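Local coordinates for surface layer protein (Geobacillus stearothermophilus, PDB 4UJ8), which probably builds the self-assembling surface layer that coats the bacterial cell, the piece studied here being its calcium-binding sixth and seventh domains, at residues Q36-A41 and V49-N54; N54-T59 and V100-V105; V124-D129 and I231-K236; S180-S185 and V216-V221; T187-S192 and V210-T215. One frame throughout, in Å; residues are numbered along the deposited sequence.

Contact 1 of 5, residues Q36-A41 and V49-N54; sequences QLKVYA and VGDITN
T53 OG1 is held by two groups: it accepts the backbone N-H of V39 from across the contact, T53 OG1 to V39 N 2.8 Å and nearly straight at 171°, and it donates to D51 OD1 within its own segment. The setting is a beta hairpin of the bacterial Ig-like (BIG2) domain, in which strand 34-42 runs antiparallel to strand 48-51; next to the backbone bond from I52 N to V39 O, the threonine hydroxyl accepts V39 N in place of a main-chain carbonyl. With OG1 beside its own backbone N (chi1 -51°), T53 lays CG2 against L37 O. D51 OD1 also takes T53 N, which closes an Asx turn; the hydroxyl comes to the syn lone pair of OD1, whereas the amide meets that oxygen nearly along its C-O bond. These bonds should keep the carboxylate from turning. Its other oxygen offers its own syn lone pair to K38, in a salt bridge of 2.7 Å between K38 NZ and D51 OD2. The lysine chain bends at chi2 and chi3, so that CE passes across the T53 hydroxyl and NZ comes to D51; NZ is also paired with D80 and bonded to T81 O, so it probably eases the repulsion between D51 and D80. Y40 lies slantwise to D51, ring and carboxylate planes 55° apart, with G50 O in plane at the ring edge. V39 CG1 packs on I52 CG1 at 3.7 Å. At the far end V49 and G50 both face A41 in a classic beta bulge: A41 O takes V49 N at 3.0 Å and, weakly, G50 N, while V49 CG2 sits 3.3 Å from A41 O.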
# COMPACT_ATOMS: atom_id res chain seq x y z
N GLN A 36 14.24 14.07 -3.26
CA GLN A 36 14.71 15.43 -3.52
C GLN A 36 16.14 15.39 -4.04
O GLN A 36 17.02 14.81 -3.39
CB GLN A 36 14.61 16.26 -2.26
CG GLN A 36 13.20 16.23 -1.64
CD GLN A 36 13.25 16.41 -0.14
OE1 GLN A 36 14.04 17.20 0.36
NE2 GLN A 36 12.42 15.65 0.58
N LEU A 37 16.36 16.02 -5.20
CA LEU A 37 17.65 15.95 -5.89
C LEU A 37 18.27 17.32 -6.06
O LEU A 37 17.58 18.31 -6.31
CB LEU A 37 17.50 15.29 -7.26
CG LEU A 37 16.90 13.89 -7.29
CD1 LEU A 37 16.65 13.42 -8.72
CD2 LEU A 37 17.79 12.90 -6.54
N LYS A 38 19.59 17.37 -5.90
CA LYS A 38 20.39 18.52 -6.32
C LYS A 38 21.39 18.06 -7.37
O LYS A 38 21.78 16.90 -7.39
CB LYS A 38 21.13 19.16 -5.14
CG LYS A 38 20.24 19.74 -4.07
CD LYS A 38 19.52 20.94 -4.58
CE LYS A 38 20.48 22.09 -4.75
NZ LYS A 38 19.78 23.39 -4.88
N VAL A 39 21.78 18.95 -8.28
CA VAL A 39 22.83 18.63 -9.23
C VAL A 39 23.91 19.70 -9.17
O VAL A 39 23.66 20.87 -9.44
CB VAL A 39 22.29 18.53 -10.68
CG1 VAL A 39 23.40 18.06 -11.61
CG2 VAL A 39 21.13 17.55 -10.75
N TYR A 40 25.12 19.29 -8.80
CA TYR A 40 26.21 20.22 -8.60
C TYR A 40 27.32 20.01 -9.62
O TYR A 40 27.57 18.88 -10.08
CB TYR A 40 26.77 20.10 -7.17
CG TYR A 40 25.84 20.57 -6.06
CD1 TYR A 40 25.48 21.91 -5.94
CD2 TYR A 40 25.35 19.68 -5.10
CE1 TYR A 40 24.65 22.35 -4.91
CE2 TYR A 40 24.52 20.11 -4.08
CZ TYR A 40 24.18 21.45 -3.98
OH TYR A 40 23.36 21.89 -2.96
N ALA A 41 27.95 21.11 -10.01
CA ALA A 41 29.20 21.05 -10.75
C ALA A 41 30.32 21.32 -9.75
O ALA A 41 30.26 22.31 -9.02
CB ALA A 41 29.21 22.06 -11.86
N VAL A 49 31.16 24.91 -7.90
CA VAL A 49 31.31 26.04 -8.79
C VAL A 49 30.01 26.30 -9.53
O VAL A 49 29.87 27.29 -10.25
CB VAL A 49 32.48 25.81 -9.76
CG1 VAL A 49 33.79 25.93 -9.01
CG2 VAL A 49 32.36 24.45 -10.40
N GLY A 50 29.05 25.41 -9.32
CA GLY A 50 27.72 25.62 -9.87
C GLY A 50 26.66 24.75 -9.23
O GLY A 50 26.87 23.56 -8.99
N ASP A 51 25.52 25.38 -8.95
CA ASP A 51 24.29 24.66 -8.63
C ASP A 51 23.44 24.67 -9.89
O ASP A 51 22.79 25.66 -10.18
CB ASP A 51 23.56 25.32 -7.45
CG ASP A 51 22.33 24.53 -7.01
OD1 ASP A 51 21.85 23.70 -7.80
OD2 ASP A 51 21.85 24.77 -5.88
N ILE A 52 23.44 23.57 -10.63
CA ILE A 52 22.76 23.56 -11.92
C ILE A 52 21.45 22.80 -11.86
O ILE A 52 20.94 22.34 -12.88
CB ILE A 52 23.65 22.97 -13.02
CG1 ILE A 52 24.04 21.53 -12.68
CG2 ILE A 52 24.89 23.85 -13.22
CD1 ILE A 52 24.70 20.78 -13.83
N THR A 53 20.91 22.65 -10.66
CA THR A 53 19.67 21.89 -10.49
C THR A 53 18.52 22.49 -11.31
O THR A 53 17.73 21.75 -11.89
CB THR A 53 19.26 21.82 -9.01
OG1 THR A 53 20.37 21.37 -8.23
CG2 THR A 53 18.06 20.85 -8.84
N ASN A 54 18.47 23.81 -11.38
CA ASN A 54 17.44 24.49 -12.18
C ASN A 54 17.68 24.43 -13.70
O ASN A 54 16.76 24.65 -14.48
CB ASN A 54 17.33 25.95 -11.76
CG ASN A 54 16.08 26.59 -12.30
OD1 ASN A 54 15.02 25.97 -12.29
ND2 ASN A 54 16.19 27.81 -12.79

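Contact 2 of 5, residues N54-T59 and V100-V105; sequences NDVTIT and VKLGTV
V100 CG2 lies alongside I58 CG1 at 3.8 Å, the two side chains pointing the same way from a non-hydrogen-bonded antiparallel pair. The other methyl of V100, CG1, is swung opposite its own backbone N (chi1 -176°), which brings it obliquely against V56 CB at 4.0 Å. If an alanine stood here, V56 and I58 would probably lose the methyls that they share as a partner, and a gap would open between them. Next in line, K101 forms the hydrogen-bonded pair with T57: K101 O takes T57 N at 2.8 Å, and K101 N gives to T57 O at 2.9 Å in an almost perfectly straight bond of 178°. Beyond CG the lysine chain is extended and leaves the 54-59 segment behind. This pairing sets strand 57-59 on the border of a mixed sheet of the Ig-like domain, outside strand 94-102. The side of the sheet that carries V56, I58 and V100 is covered by L37 and V39 of strand 34-42, the two sheets packing as layers of a beta sandwich, while K74 NZ bonds V56 O and Y83 OH bonds I58 N. The end of the L102 side chain comes close to 54-59, its CD1 lying 3.7 Å from D55 O and 3.9 Å from D55 CB, with V56 CG1 slightly farther off. G103 has the positive phi of a type II' turn from L102 to V105. Its backbone N gives a hydrogen bond to a water, G103 N to water oxygen 2.9 Å, and the same water donates to D55 O, the oxygen that L102 CD1 also touches.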
# COMPACT_ATOMS: atom_id res chain seq x y z
N ASN A 54 18.47 23.81 -11.38
CA ASN A 54 17.44 24.49 -12.18
C ASN A 54 17.68 24.43 -13.70
O ASN A 54 16.76 24.65 -14.48
CB ASN A 54 17.33 25.95 -11.76
CG ASN A 54 16.08 26.59 -12.30
OD1 ASN A 54 15.02 25.97 -12.29
ND2 ASN A 54 16.19 27.81 -12.79
N ASP A 55 18.90 24.13 -14.11
CA ASP A 55 19.24 24.14 -15.53
C ASP A 55 19.04 22.78 -16.17
O ASP A 55 18.79 22.68 -17.37
CB ASP A 55 20.70 24.58 -15.73
CG ASP A 55 21.02 25.88 -15.04
OD1 ASP A 55 20.22 26.84 -15.16
OD2 ASP A 55 22.08 25.96 -14.38
N VAL A 56 19.15 21.73 -15.38
CA VAL A 56 19.05 20.40 -15.94
C VAL A 56 17.61 19.99 -16.19
O VAL A 56 16.67 20.62 -15.70
CB VAL A 56 19.71 19.36 -15.02
CG1 VAL A 56 21.19 19.70 -14.82
CG2 VAL A 56 18.98 19.29 -13.69
N THR A 57 17.45 18.92 -16.96
CA THR A 57 16.15 18.30 -17.18
C THR A 57 16.24 16.85 -16.76
O THR A 57 17.21 16.16 -17.09
CB THR A 57 15.74 18.40 -18.66
OG1 THR A 57 15.75 19.77 -19.07
CG2 THR A 57 14.36 17.83 -18.87
N ILE A 58 15.24 16.38 -16.02
CA ILE A 58 15.23 15.00 -15.54
C ILE A 58 14.00 14.27 -16.06
O ILE A 58 12.87 14.77 -15.97
CB ILE A 58 15.30 14.93 -14.00
CG1 ILE A 58 16.64 15.51 -13.53
CG2 ILE A 58 15.14 13.49 -13.51
CD1 ILE A 58 16.84 15.57 -12.02
N THR A 59 14.23 13.11 -16.65
CA THR A 59 13.16 12.34 -17.25
C THR A 59 13.24 10.88 -16.84
O THR A 59 14.27 10.41 -16.36
CB THR A 59 13.18 12.42 -18.78
OG1 THR A 59 14.43 11.91 -19.26
CG2 THR A 59 12.99 13.86 -19.26
N VAL A 100 19.44 12.42 -16.18
CA VAL A 100 19.71 13.83 -15.92
C VAL A 100 20.51 14.45 -17.05
O VAL A 100 21.66 14.09 -17.27
CB VAL A 100 20.49 14.03 -14.62
CG1 VAL A 100 20.66 15.53 -14.33
CG2 VAL A 100 19.78 13.34 -13.47
N LYS A 101 19.88 15.38 -17.77
CA LYS A 101 20.52 15.99 -18.92
C LYS A 101 20.71 17.49 -18.75
O LYS A 101 19.90 18.17 -18.11
CB LYS A 101 19.70 15.73 -20.19
CG LYS A 101 19.67 14.29 -20.65
CD LYS A 101 18.75 14.15 -21.85
CE LYS A 101 18.75 12.75 -22.43
NZ LYS A 101 17.77 12.65 -23.55
N LEU A 102 21.80 18.00 -19.31
CA LEU A 102 22.00 19.43 -19.46
C LEU A 102 21.88 19.70 -20.94
O LEU A 102 22.75 19.30 -21.72
CB LEU A 102 23.37 19.87 -18.92
CG LEU A 102 23.58 21.38 -18.79
CD1 LEU A 102 22.38 22.05 -18.11
CD2 LEU A 102 24.85 21.65 -18.00
N GLY A 103 20.79 20.34 -21.35
CA GLY A 103 20.45 20.41 -22.75
C GLY A 103 20.31 19.01 -23.33
O GLY A 103 19.47 18.23 -22.88
N THR A 104 21.15 18.67 -24.30
CA THR A 104 21.02 17.37 -24.96
C THR A 104 22.07 16.38 -24.45
O THR A 104 22.14 15.25 -24.92
CB THR A 104 21.15 17.49 -26.49
OG1 THR A 104 22.42 18.05 -26.82
CG2 THR A 104 20.05 18.38 -27.05
N VAL A 105 22.87 16.81 -23.48
CA VAL A 105 23.96 16.00 -22.97
C VAL A 105 23.55 15.32 -21.67
O VAL A 105 23.05 15.97 -20.74
CB VAL A 105 25.23 16.84 -22.72
CG1 VAL A 105 26.35 15.97 -22.16
CG2 VAL A 105 25.68 17.52 -24.00
O HOH W 1 18.58 21.36 -19.71

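Contact 3 of 5, residues V124-D129 and I231-K236; sequences VTKKAD and IAITVK
D129 and T234 bring the backbones together, T234 N to D129 O 2.9 Å, whereas strands 124-126 and 231-236 keep their axes 7.9 Å apart at 29°, so that side chains span the space between them. K126 does most of this. Its CG sits between the backbone N and the carbonyl carbon (chi1 67°), and from there the chain runs straight out, sliding past I231 in the opposite direction with K126 CB 3.7 Å from I231 CG2. The ammonium ends in the carbonyl plane of A232, K126 NZ to A232 O 2.8 Å, and forms a weak salt bridge of 3.2 Å with D129 OD1. One water takes a hydrogen bond from K126 NZ and another from A232 N; a second water donates to both D129 O and A232 O, so A232 O is gripped by lysine and water together. A methionine in place of the lysine would probably leave A232 O without its charged donor and D129 without its mate. At the other end the I231 side chain crosses that of V124 at about a right angle, its CD1 lying 3.8 Å from V124 CG1 and 3.4 Å from V124 O. The isoleucine thus touches V124 with one branch and the aliphatic part of the lysine with the other. Strand 231-237 is an inner strand of a mixed sheet, between 214-222 on one side and 130-132, parallel to it, on the other. Strand 123-126 belongs instead to a small antiparallel pair with 149-152, so the contact joins two sheets just where the chain passes from 123-126 into 130-132.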
# COMPACT_ATOMS: atom_id res chain seq x y z
N VAL A 124 -4.23 -15.34 8.50
CA VAL A 124 -5.59 -15.43 9.02
C VAL A 124 -5.81 -16.82 9.59
O VAL A 124 -5.49 -17.82 8.94
CB VAL A 124 -6.65 -15.14 7.95
CG1 VAL A 124 -8.06 -15.25 8.56
CG2 VAL A 124 -6.44 -13.75 7.36
N THR A 125 -6.30 -16.89 10.83
CA THR A 125 -6.61 -18.17 11.46
C THR A 125 -7.97 -18.17 12.13
O THR A 125 -8.45 -17.13 12.59
CB THR A 125 -5.57 -18.55 12.53
OG1 THR A 125 -5.52 -17.52 13.53
CG2 THR A 125 -4.20 -18.73 11.92
N LYS A 126 -8.59 -19.35 12.21
CA LYS A 126 -9.84 -19.50 12.94
C LYS A 126 -9.55 -19.91 14.38
O LYS A 126 -8.57 -20.61 14.66
CB LYS A 126 -10.77 -20.52 12.26
CG LYS A 126 -10.28 -21.97 12.29
CD LYS A 126 -11.26 -22.92 11.61
CE LYS A 126 -10.61 -24.30 11.39
NZ LYS A 126 -11.52 -25.33 10.80
N LYS A 127 -10.42 -19.48 15.28
CA LYS A 127 -10.30 -19.78 16.70
C LYS A 127 -10.97 -21.11 17.01
O LYS A 127 -10.38 -21.98 17.65
CB LYS A 127 -10.91 -18.66 17.54
CG LYS A 127 -10.21 -17.32 17.39
CD LYS A 127 -10.96 -16.22 18.15
CE LYS A 127 -10.18 -14.92 18.17
NZ LYS A 127 -10.97 -13.79 18.73
N ALA A 128 -12.21 -21.26 16.57
CA ALA A 128 -12.96 -22.49 16.79
C ALA A 128 -13.49 -23.05 15.47
O ALA A 128 -13.61 -22.33 14.47
CB ALA A 128 -14.11 -22.24 17.77
N ASP A 129 -13.80 -24.34 15.45
CA ASP A 129 -14.32 -24.98 14.24
C ASP A 129 -15.79 -24.70 14.02
O ASP A 129 -16.31 -24.84 12.92
CB ASP A 129 -14.11 -26.50 14.31
CG ASP A 129 -12.65 -26.89 14.21
OD1 ASP A 129 -11.82 -26.02 13.88
OD2 ASP A 129 -12.34 -28.08 14.44
N ILE A 231 -10.20 -21.69 4.90
CA ILE A 231 -10.57 -21.89 6.29
C ILE A 231 -12.05 -22.26 6.34
O ILE A 231 -12.88 -21.52 5.80
CB ILE A 231 -10.33 -20.63 7.15
CG1 ILE A 231 -8.85 -20.22 7.12
CG2 ILE A 231 -10.78 -20.85 8.58
CD1 ILE A 231 -8.54 -18.97 7.94
N ALA A 232 -12.37 -23.39 6.95
CA ALA A 232 -13.75 -23.83 7.05
C ALA A 232 -14.27 -23.66 8.47
O ALA A 232 -13.66 -24.12 9.44
CB ALA A 232 -13.89 -25.30 6.62
N ILE A 233 -15.42 -23.00 8.57
CA ILE A 233 -16.10 -22.82 9.85
C ILE A 233 -17.55 -23.29 9.74
O ILE A 233 -18.28 -22.88 8.83
CB ILE A 233 -16.07 -21.34 10.28
CG1 ILE A 233 -14.62 -20.86 10.42
CG2 ILE A 233 -16.81 -21.17 11.60
CD1 ILE A 233 -14.46 -19.34 10.48
N THR A 234 -17.94 -24.17 10.66
CA THR A 234 -19.32 -24.62 10.75
C THR A 234 -20.15 -23.59 11.50
O THR A 234 -19.74 -23.13 12.57
CB THR A 234 -19.43 -25.99 11.45
OG1 THR A 234 -18.64 -26.96 10.74
CG2 THR A 234 -20.88 -26.45 11.52
N VAL A 235 -21.30 -23.22 10.95
CA VAL A 235 -22.17 -22.23 11.56
C VAL A 235 -23.51 -22.87 11.89
O VAL A 235 -24.19 -23.36 10.99
CB VAL A 235 -22.41 -21.02 10.64
CG1 VAL A 235 -23.34 -20.01 11.33
CG2 VAL A 235 -21.08 -20.34 10.25
N LYS A 236 -23.90 -22.86 13.15
CA LYS A 236 -25.25 -23.29 13.49
C LYS A 236 -26.18 -22.10 13.68
O LYS A 236 -25.92 -21.21 14.49
CB LYS A 236 -25.28 -24.15 14.74
CG LYS A 236 -26.69 -24.59 15.10
CD LYS A 236 -26.72 -25.63 16.19
CE LYS A 236 -28.11 -26.22 16.33
NZ LYS A 236 -28.16 -27.26 17.41
O HOH W 2 -10.35 -25.05 7.99
O HOH W 3 -14.33 -26.38 11.10

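Contact 4 of 5, residues S180-S185 and V216-V221; sequences SGIVSS and VTLTLV
S184 CB packs against L218 CD2 at 3.6 Å on the buried face of an antiparallel strand pair, in which 179-184 forms the border of the mixed sheet 130-132, 231-237, 214-222, 179-184 of the second domain of this fragment. This side is close-packed: V216, L218 and L220 line up with I182 and S184, and L208 and V235 also touch L218. I182 is modelled in two conformers, so its packing on L218 and L220 is less certain. The S184 hydroxyl, 3.8 Å from V216 CG1, is not left to the apolar neighbours, since it is hydrogen-bonded to I190 O and D186 N. The other face is looser and lies at the surface. V183 and T219 stand there as a hydrogen-bonded pair, their side chains no nearer than 4.5 Å from V183 CB to T219 CB, and the backbone does the work: V183 N to T219 O and T219 N to V183 O are both 2.8 Å. V221 projects on this same face beside G181, which adds no side chain to it. Here the register is broken by a classic beta bulge, with S180 and G181 both facing V221. V221 O takes the two amide N-H groups, that of S180 in its carbonyl plane and the longer one, G181 N to V221 O 3.2 Å, tilted from it. At the opposite end S185 leaves the strand but keeps the pairing alive. Its N bonds T217 O, and its OG, folded between its own N and carbonyl carbon (chi1 63°), accepts T217 N at 2.8 Å and 176°.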
# COMPACT_ATOMS: atom_id res chain seq x y z
N SER A 180 -11.15 -14.05 -1.23
CA SER A 180 -11.60 -14.20 -2.62
C SER A 180 -13.07 -14.60 -2.72
O SER A 180 -13.74 -14.31 -3.72
CB SER A 180 -10.75 -15.22 -3.37
OG SER A 180 -9.49 -14.69 -3.73
N GLY A 181 -13.57 -15.27 -1.69
CA GLY A 181 -14.97 -15.68 -1.65
C GLY A 181 -15.27 -16.54 -0.44
O GLY A 181 -14.35 -17.01 0.25
N ILE A 182 -16.56 -16.74 -0.18
CA ILE A 182 -17.01 -17.62 0.89
C ILE A 182 -17.98 -18.65 0.33
O ILE A 182 -19.00 -18.30 -0.24
CB ILE A 182 -17.71 -16.83 2.03
CG1 ILE A 182 -16.74 -15.85 2.70
CG2 ILE A 182 -18.31 -17.80 3.06
CD1 ILE A 182 -17.41 -15.00 3.79
N VAL A 183 -17.64 -19.93 0.48
CA VAL A 183 -18.57 -20.96 0.01
C VAL A 183 -19.40 -21.52 1.15
O VAL A 183 -18.87 -21.89 2.20
CB VAL A 183 -17.84 -22.12 -0.69
CG1 VAL A 183 -18.82 -23.27 -1.00
CG2 VAL A 183 -17.18 -21.62 -1.96
N SER A 184 -20.72 -21.59 0.92
CA SER A 184 -21.63 -22.23 1.86
C SER A 184 -21.95 -23.65 1.40
O SER A 184 -22.19 -23.87 0.21
CB SER A 184 -22.93 -21.43 2.00
OG SER A 184 -23.87 -22.14 2.80
N SER A 185 -21.96 -24.60 2.33
CA SER A 185 -22.32 -25.99 2.02
C SER A 185 -23.81 -26.11 1.71
O SER A 185 -24.24 -27.08 1.08
CB SER A 185 -21.93 -26.93 3.16
OG SER A 185 -22.63 -26.64 4.37
N VAL A 216 -24.54 -25.02 8.47
CA VAL A 216 -23.75 -25.05 7.25
C VAL A 216 -22.27 -24.98 7.58
O VAL A 216 -21.89 -24.60 8.68
CB VAL A 216 -24.07 -23.88 6.30
CG1 VAL A 216 -25.46 -24.02 5.73
CG2 VAL A 216 -23.92 -22.54 7.02
N THR A 217 -21.46 -25.36 6.60
CA THR A 217 -20.03 -25.12 6.67
C THR A 217 -19.73 -23.97 5.74
O THR A 217 -20.09 -24.03 4.56
CB THR A 217 -19.21 -26.35 6.26
OG1 THR A 217 -19.47 -27.40 7.19
CG2 THR A 217 -17.72 -26.02 6.24
N LEU A 218 -19.11 -22.92 6.26
CA LEU A 218 -18.65 -21.81 5.45
C LEU A 218 -17.15 -21.96 5.22
O LEU A 218 -16.38 -22.08 6.17
CB LEU A 218 -18.96 -20.47 6.11
CG LEU A 218 -20.45 -20.12 6.29
CD1 LEU A 218 -20.61 -18.68 6.78
CD2 LEU A 218 -21.21 -20.32 5.00
N THR A 219 -16.75 -21.97 3.96
CA THR A 219 -15.34 -22.06 3.61
C THR A 219 -14.87 -20.74 3.02
O THR A 219 -15.34 -20.30 1.96
CB THR A 219 -15.05 -23.20 2.61
OG1 THR A 219 -15.62 -24.41 3.10
CG2 THR A 219 -13.55 -23.39 2.43
N LEU A 220 -13.96 -20.10 3.73
CA LEU A 220 -13.34 -18.87 3.27
C LEU A 220 -12.19 -19.21 2.33
O LEU A 220 -11.35 -20.03 2.67
CB LEU A 220 -12.82 -18.05 4.45
CG LEU A 220 -13.81 -17.31 5.35
CD1 LEU A 220 -14.79 -18.24 6.07
CD2 LEU A 220 -13.02 -16.49 6.37
N VAL A 221 -12.18 -18.60 1.15
CA VAL A 221 -11.10 -18.83 0.19
C VAL A 221 -10.37 -17.52 -0.05
O VAL A 221 -10.99 -16.48 -0.27
CB VAL A 221 -11.63 -19.39 -1.15
CG1 VAL A 221 -10.50 -19.55 -2.16
CG2 VAL A 221 -12.29 -20.73 -0.91

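Contact 5 of 5, residues T187-S192 and V210-T215; sequences TSVIGS and VKKAGT
K211 supplies both hydrogen bonds across this contact. Its backbone N gives to V189 O, K211 N to V189 O 2.7 Å and almost straight at 176°, and the same oxygen receives a CA-H contact from V210. Its side chain then runs over the 187-189 backbone, with K211 CB 3.2 Å from S188 O, and its ammonium reaches T187 O at 3.0 Å, coming in tilted 30° from the carbonyl plane. The lysine thereby spans a single turn whose residues have helical backbone angles but lack the regular helical bonds. K212 lies by the same residues, its CE 3.1 Å from S188 OG, a hydroxyl hydrogen-bonded to D186. The backbone N of K212 is buried here without a partner in the model. In the fold, this surface contact packs the loop that leaves edge strand 179-184 against the approach to strand 214-222, the next strand of the same sheet. Apolar packing centres on V189, the most covered residue of the pair of segments. V189 CG1, opposite the backbone N (chi1 174°), is directed at the second segment's main chain, 3.5 Å from K212 O and 4.0 Å from G214 C. G214 suits this spot: a beta carbon there would press on V189 CG2, and the backbone angles themselves call for glycine. V189 and I190 also touch V216, and I190 meets V235 of strand 231-237. I190 CG1 rests more loosely on V210, 4.3 Å from V210 CG2.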
# COMPACT_ATOMS: atom_id res chain seq x y z
N THR A 187 -26.59 -23.25 0.41
CA THR A 187 -26.93 -21.88 0.09
C THR A 187 -28.37 -21.52 0.50
O THR A 187 -28.71 -20.34 0.58
CB THR A 187 -26.76 -21.60 -1.40
OG1 THR A 187 -27.56 -22.52 -2.15
CG2 THR A 187 -25.29 -21.75 -1.82
N SER A 188 -29.20 -22.52 0.78
CA SER A 188 -30.57 -22.23 1.21
C SER A 188 -30.60 -21.81 2.68
O SER A 188 -31.59 -21.25 3.14
CB SER A 188 -31.48 -23.43 0.96
OG SER A 188 -31.29 -24.46 1.91
N VAL A 189 -29.53 -22.09 3.41
CA VAL A 189 -29.44 -21.72 4.82
C VAL A 189 -28.72 -20.39 4.97
O VAL A 189 -29.25 -19.45 5.58
CB VAL A 189 -28.72 -22.81 5.64
CG1 VAL A 189 -28.50 -22.35 7.08
CG2 VAL A 189 -29.50 -24.12 5.60
N ILE A 190 -27.52 -20.31 4.39
CA ILE A 190 -26.77 -19.07 4.27
C ILE A 190 -26.21 -19.04 2.86
O ILE A 190 -25.63 -20.03 2.42
CB ILE A 190 -25.61 -18.97 5.29
CG1 ILE A 190 -26.18 -18.77 6.70
CG2 ILE A 190 -24.65 -17.82 4.93
CD1 ILE A 190 -25.14 -18.91 7.81
N GLY A 191 -26.40 -17.94 2.16
CA GLY A 191 -25.90 -17.79 0.80
C GLY A 191 -24.38 -17.74 0.73
O GLY A 191 -23.72 -17.28 1.65
N SER A 192 -23.82 -18.27 -0.35
CA SER A 192 -22.40 -18.12 -0.59
C SER A 192 -22.12 -16.67 -0.95
O SER A 192 -23.04 -15.94 -1.35
CB SER A 192 -21.93 -19.06 -1.71
OG SER A 192 -21.97 -20.41 -1.29
N VAL A 210 -29.00 -15.22 7.34
CA VAL A 210 -29.61 -16.53 7.56
C VAL A 210 -30.94 -16.55 6.83
O VAL A 210 -31.78 -15.67 7.03
CB VAL A 210 -29.82 -16.83 9.06
CG1 VAL A 210 -30.56 -18.16 9.26
CG2 VAL A 210 -28.49 -16.84 9.79
N LYS A 211 -31.12 -17.53 5.95
CA LYS A 211 -32.35 -17.63 5.18
C LYS A 211 -33.36 -18.52 5.88
O LYS A 211 -34.57 -18.29 5.80
CB LYS A 211 -32.05 -18.15 3.77
CG LYS A 211 -31.23 -17.20 2.90
CD LYS A 211 -30.57 -17.96 1.75
CE LYS A 211 -30.54 -17.13 0.47
NZ LYS A 211 -29.95 -17.91 -0.68
N LYS A 212 -32.86 -19.55 6.57
CA LYS A 212 -33.71 -20.44 7.36
C LYS A 212 -32.84 -21.14 8.40
O LYS A 212 -31.61 -21.16 8.27
CB LYS A 212 -34.41 -21.47 6.47
CG LYS A 212 -33.54 -22.66 6.09
CD LYS A 212 -34.32 -23.70 5.29
CE LYS A 212 -33.53 -24.11 4.06
NZ LYS A 212 -34.11 -25.28 3.34
N ALA A 213 -33.46 -21.70 9.43
CA ALA A 213 -32.70 -22.36 10.48
C ALA A 213 -31.94 -23.55 9.92
O ALA A 213 -32.43 -24.24 9.04
CB ALA A 213 -33.62 -22.81 11.61
N GLY A 214 -30.73 -23.78 10.43
CA GLY A 214 -29.94 -24.91 9.99
C GLY A 214 -28.47 -24.79 10.30
O GLY A 214 -28.05 -23.92 11.06
N THR A 215 -27.69 -25.68 9.71
CA THR A 215 -26.27 -25.74 9.98
C THR A 215 -25.54 -25.87 8.67
O THR A 215 -25.87 -26.73 7.86
CB THR A 215 -25.92 -26.91 10.92
OG1 THR A 215 -26.58 -26.71 12.18
CG2 THR A 215 -24.41 -27.00 11.15

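In the fold
The five contacts fall into two groups on opposite sides of the chain's centre, matching the two domains of this fragment. Contacts 1 and 2, their centres 11 Å apart, share N54 and bring the two sheets of the Ig-like domain together, V39 meeting V56 and V100. Contacts 3, 4 and 5 lie some 57 to 68 Å away, centre to centre, and gather round one mixed sheet: contacts 4 and 5 both use strand 214-222, and contact 3 uses its neighbour 231-237. Contact 3 pairs the segments farthest apart in sequence, enclosing contact 4, which in turn encloses contact 5. Each domain therefore closes on itself, without touching across the linker through these residues.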